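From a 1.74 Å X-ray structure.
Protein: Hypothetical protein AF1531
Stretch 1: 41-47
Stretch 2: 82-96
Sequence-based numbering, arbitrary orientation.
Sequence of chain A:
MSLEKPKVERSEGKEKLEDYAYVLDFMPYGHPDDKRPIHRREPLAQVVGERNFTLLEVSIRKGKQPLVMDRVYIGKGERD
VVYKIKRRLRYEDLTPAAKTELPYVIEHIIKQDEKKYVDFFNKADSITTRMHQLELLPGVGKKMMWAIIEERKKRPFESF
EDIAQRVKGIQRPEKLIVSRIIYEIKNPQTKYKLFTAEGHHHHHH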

# COMPACT_ATOMS: atom_id res chain seq x y z
N ARG A 41 -25.41 -14.31 -3.19
CA ARG A 41 -24.33 -13.33 -3.06
C ARG A 41 -23.68 -13.44 -1.69
O ARG A 41 -24.36 -13.52 -0.67
CB ARG A 41 -24.89 -11.91 -3.24
CG ARG A 41 -25.68 -11.74 -4.51
CD ARG A 41 -26.18 -10.31 -4.66
NE ARG A 41 -27.21 -10.24 -5.69
CZ ARG A 41 -27.90 -9.14 -5.97
NH1 ARG A 41 -27.66 -8.01 -5.32
NH2 ARG A 41 -28.85 -9.18 -6.91
N GLU A 42 -22.36 -13.45 -1.65
CA GLU A 42 -21.69 -13.55 -0.36
C GLU A 42 -21.04 -12.24 0.05
O GLU A 42 -20.80 -11.35 -0.78
CB GLU A 42 -20.67 -14.69 -0.39
CG GLU A 42 -19.47 -14.49 -1.28
CD GLU A 42 -18.79 -15.83 -1.61
OE1 GLU A 42 -18.65 -16.68 -0.70
OE2 GLU A 42 -18.39 -16.02 -2.77
N PRO A 43 -20.79 -12.08 1.35
CA PRO A 43 -20.16 -10.84 1.82
C PRO A 43 -18.72 -10.80 1.31
O PRO A 43 -17.99 -11.79 1.41
CB PRO A 43 -20.27 -10.95 3.34
CG PRO A 43 -20.38 -12.43 3.60
CD PRO A 43 -21.24 -12.92 2.47
N LEU A 44 -18.32 -9.67 0.76
CA LEU A 44 -16.99 -9.52 0.21
C LEU A 44 -16.25 -8.31 0.77
O LEU A 44 -16.86 -7.35 1.21
CB LEU A 44 -17.05 -9.34 -1.31
CG LEU A 44 -17.71 -10.41 -2.20
CD1 LEU A 44 -17.76 -9.90 -3.65
CD2 LEU A 44 -16.91 -11.71 -2.10
N ALA A 45 -14.92 -8.37 0.73
CA ALA A 45 -14.09 -7.25 1.14
C ALA A 45 -12.95 -7.10 0.14
O ALA A 45 -12.47 -8.08 -0.43
CB ALA A 45 -13.53 -7.45 2.54
N GLN A 46 -12.54 -5.86 -0.12
CA GLN A 46 -11.39 -5.66 -0.98
C GLN A 46 -10.30 -5.26 0.00
O GLN A 46 -10.51 -4.39 0.86
CB GLN A 46 -11.66 -4.57 -2.02
CG GLN A 46 -12.75 -4.96 -3.00
CD GLN A 46 -12.83 -4.03 -4.19
OE1 GLN A 46 -12.58 -2.83 -4.07
NE2 GLN A 46 -13.20 -4.57 -5.34
N VAL A 47 -9.16 -5.92 -0.10
CA VAL A 47 -8.07 -5.66 0.83
C VAL A 47 -6.74 -5.41 0.13
O VAL A 47 -6.58 -5.71 -1.06
CB VAL A 47 -7.90 -6.84 1.81
CG1 VAL A 47 -9.22 -7.11 2.52
CG2 VAL A 47 -7.44 -8.10 1.06
N VAL A 82 -11.60 -13.60 7.33
CA VAL A 82 -11.67 -13.90 5.90
C VAL A 82 -12.09 -15.34 5.68
O VAL A 82 -11.69 -16.24 6.43
CB VAL A 82 -10.29 -13.65 5.23
CG1 VAL A 82 -10.29 -14.19 3.79
CG2 VAL A 82 -9.97 -12.17 5.23
N TYR A 83 -12.94 -15.58 4.69
CA TYR A 83 -13.35 -16.94 4.38
C TYR A 83 -12.40 -17.43 3.30
O TYR A 83 -11.45 -18.15 3.60
CB TYR A 83 -14.81 -16.98 3.91
CG TYR A 83 -15.32 -18.36 3.55
CD1 TYR A 83 -14.87 -19.51 4.22
CD2 TYR A 83 -16.27 -18.52 2.54
CE1 TYR A 83 -15.36 -20.78 3.88
CE2 TYR A 83 -16.76 -19.78 2.21
CZ TYR A 83 -16.30 -20.90 2.88
OH TYR A 83 -16.79 -22.14 2.51
N LYS A 84 -12.61 -17.01 2.06
CA LYS A 84 -11.76 -17.43 0.96
C LYS A 84 -11.20 -16.25 0.16
O LYS A 84 -11.80 -15.17 0.11
CB LYS A 84 -12.56 -18.32 0.00
CG LYS A 84 -13.15 -19.58 0.64
CD LYS A 84 -12.05 -20.52 1.11
CE LYS A 84 -12.64 -21.82 1.65
NZ LYS A 84 -11.57 -22.78 2.05
N ILE A 85 -10.03 -16.45 -0.44
CA ILE A 85 -9.43 -15.42 -1.29
C ILE A 85 -10.03 -15.69 -2.67
O ILE A 85 -9.85 -16.77 -3.23
CB ILE A 85 -7.90 -15.55 -1.35
CG1 ILE A 85 -7.30 -15.33 0.04
CG2 ILE A 85 -7.33 -14.51 -2.33
CD1 ILE A 85 -5.78 -15.41 0.08
N LYS A 86 -10.75 -14.71 -3.21
CA LYS A 86 -11.41 -14.89 -4.50
C LYS A 86 -10.51 -14.65 -5.72
O LYS A 86 -10.41 -15.50 -6.61
CB LYS A 86 -12.63 -13.95 -4.61
CG LYS A 86 -13.61 -14.02 -3.44
CD LYS A 86 -14.32 -15.36 -3.34
CE LYS A 86 -15.40 -15.51 -4.40
NZ LYS A 86 -16.18 -16.77 -4.20
N ARG A 87 -9.84 -13.50 -5.74
CA ARG A 87 -9.00 -13.17 -6.88
C ARG A 87 -8.19 -11.92 -6.64
O ARG A 87 -8.56 -11.06 -5.84
CB ARG A 87 -9.89 -12.93 -8.11
CG ARG A 87 -10.95 -11.86 -7.88
CD ARG A 87 -11.97 -11.77 -9.02
NE ARG A 87 -13.16 -11.02 -8.62
CZ ARG A 87 -14.18 -10.73 -9.42
NH1 ARG A 87 -14.17 -11.11 -10.69
NH2 ARG A 87 -15.22 -10.04 -8.95
N ARG A 88 -7.07 -11.82 -7.35
CA ARG A 88 -6.21 -10.66 -7.26
C ARG A 88 -6.87 -9.60 -8.14
O ARG A 88 -7.48 -9.91 -9.16
CB ARG A 88 -4.81 -10.99 -7.77
CG ARG A 88 -3.86 -9.82 -7.68
CD ARG A 88 -2.43 -10.25 -7.89
NE ARG A 88 -1.54 -9.10 -7.86
CZ ARG A 88 -0.21 -9.17 -7.86
NH1 ARG A 88 0.40 -10.35 -7.88
NH2 ARG A 88 0.50 -8.06 -7.84
N LEU A 89 -6.74 -8.34 -7.73
CA LEU A 89 -7.38 -7.23 -8.45
C LEU A 89 -6.41 -6.24 -9.06
O LEU A 89 -5.29 -6.09 -8.61
CB LEU A 89 -8.28 -6.46 -7.48
CG LEU A 89 -9.33 -7.24 -6.68
CD1 LEU A 89 -9.96 -6.32 -5.64
CD2 LEU A 89 -10.37 -7.81 -7.62
N ARG A 90 -6.88 -5.56 -10.11
CA ARG A 90 -6.11 -4.49 -10.75
C ARG A 90 -6.67 -3.25 -10.05
O ARG A 90 -7.71 -3.31 -9.40
CB ARG A 90 -6.42 -4.38 -12.24
CG ARG A 90 -6.08 -5.61 -13.06
CD ARG A 90 -6.75 -5.53 -14.43
NE ARG A 90 -8.21 -5.48 -14.32
CZ ARG A 90 -9.05 -5.47 -15.35
NH1 ARG A 90 -8.59 -5.52 -16.59
NH2 ARG A 90 -10.36 -5.43 -15.13
N TYR A 91 -5.99 -2.12 -10.19
CA TYR A 91 -6.48 -0.91 -9.56
C TYR A 91 -7.91 -0.58 -10.01
O TYR A 91 -8.73 -0.14 -9.20
CB TYR A 91 -5.57 0.27 -9.89
CG TYR A 91 -6.04 1.55 -9.24
CD1 TYR A 91 -5.76 1.81 -7.90
CD2 TYR A 91 -6.78 2.49 -9.96
CE1 TYR A 91 -6.21 2.98 -7.29
CE2 TYR A 91 -7.22 3.66 -9.36
CZ TYR A 91 -6.94 3.90 -8.03
OH TYR A 91 -7.37 5.07 -7.44
N GLU A 92 -8.21 -0.81 -11.28
CA GLU A 92 -9.54 -0.49 -11.82
C GLU A 92 -10.66 -1.34 -11.24
O GLU A 92 -11.83 -0.94 -11.29
CB GLU A 92 -9.54 -0.64 -13.35
CG GLU A 92 -9.31 -2.07 -13.84
CD GLU A 92 -9.08 -2.14 -15.33
OE1 GLU A 92 -10.05 -2.38 -16.09
OE2 GLU A 92 -7.92 -1.95 -15.75
N ASP A 93 -10.32 -2.50 -10.70
CA ASP A 93 -11.33 -3.38 -10.13
C ASP A 93 -11.75 -2.97 -8.73
O ASP A 93 -12.71 -3.51 -8.18
CB ASP A 93 -10.81 -4.82 -10.11
CG ASP A 93 -10.42 -5.30 -11.49
OD1 ASP A 93 -11.31 -5.32 -12.37
OD2 ASP A 93 -9.25 -5.66 -11.70
N LEU A 94 -11.03 -2.01 -8.14
CA LEU A 94 -11.38 -1.54 -6.81
C LEU A 94 -12.66 -0.72 -6.87
O LEU A 94 -12.91 -0.03 -7.86
CB LEU A 94 -10.27 -0.66 -6.23
CG LEU A 94 -8.94 -1.32 -5.86
CD1 LEU A 94 -7.96 -0.24 -5.43
CD2 LEU A 94 -9.15 -2.33 -4.72
N THR A 95 -13.48 -0.82 -5.83
CA THR A 95 -14.72 -0.04 -5.77
C THR A 95 -14.31 1.42 -5.58
O THR A 95 -13.16 1.71 -5.26
CB THR A 95 -15.59 -0.45 -4.57
OG1 THR A 95 -14.87 -0.20 -3.35
CG2 THR A 95 -15.99 -1.91 -4.66
N PRO A 96 -15.24 2.36 -5.78
CA PRO A 96 -14.92 3.78 -5.60
C PRO A 96 -14.46 4.04 -4.17
O PRO A 96 -13.51 4.79 -3.93
CB PRO A 96 -16.24 4.47 -5.91
CG PRO A 96 -16.83 3.57 -6.97
CD PRO A 96 -16.58 2.19 -6.38
O HOH W 1 -16.14 -17.68 -0.91

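The shortest polar contact between the stretches is the salt bridge from Lys86 NZ to Glu42 OE2, at 2.7 Å, where opposite charges reinforce a hydrogen bond. A water joins the pair: it donates to Glu42 OE1 at 2.7 Å and accepts a weak hydrogen bond from Lys86 NZ at 3.4 Å, so both carboxylate oxygens are engaged.

The second anchor is Gln46, whose amide reads the backbone where the 3-10 segment 91-93 gives way to the helix that follows Thr95. Thr95 N donates to Gln46 OE1 (2.8 Å, N-H...O angle 163°), while Gln46 NE2 donates to Asp93 O (3.1 Å, 151°). Because the amide presents an acceptor and a donor together, one side chain satisfies two main-chain groups bracketing Leu94. Both Gln46 bonds thus run from side chain to backbone, and no backbone-to-backbone hydrogen bond links the stretches; the nearest CA atoms, those of Gln46 and Leu94, are 7.1 Å apart.

Asp93 turns its carboxylate to its own stretch instead, with OD2 accepting from Arg90 N at 2.9 Å and from Arg90 NE at 2.8 Å.

Van der Waals contacts accompany these bonds. Leu89 CD1 lies 3.7 Å from Gln46 NE2 and Leu94 CD2 lies 3.5 Å from Gln46 OE1, so leucine methyls pack against the polar amide. Leu44 CD2 to Lys86 CG, at 4.2 Å, is a contact between carbons. In all, 353 Å² is buried, counting both sides, and Gln46 contributes the largest share.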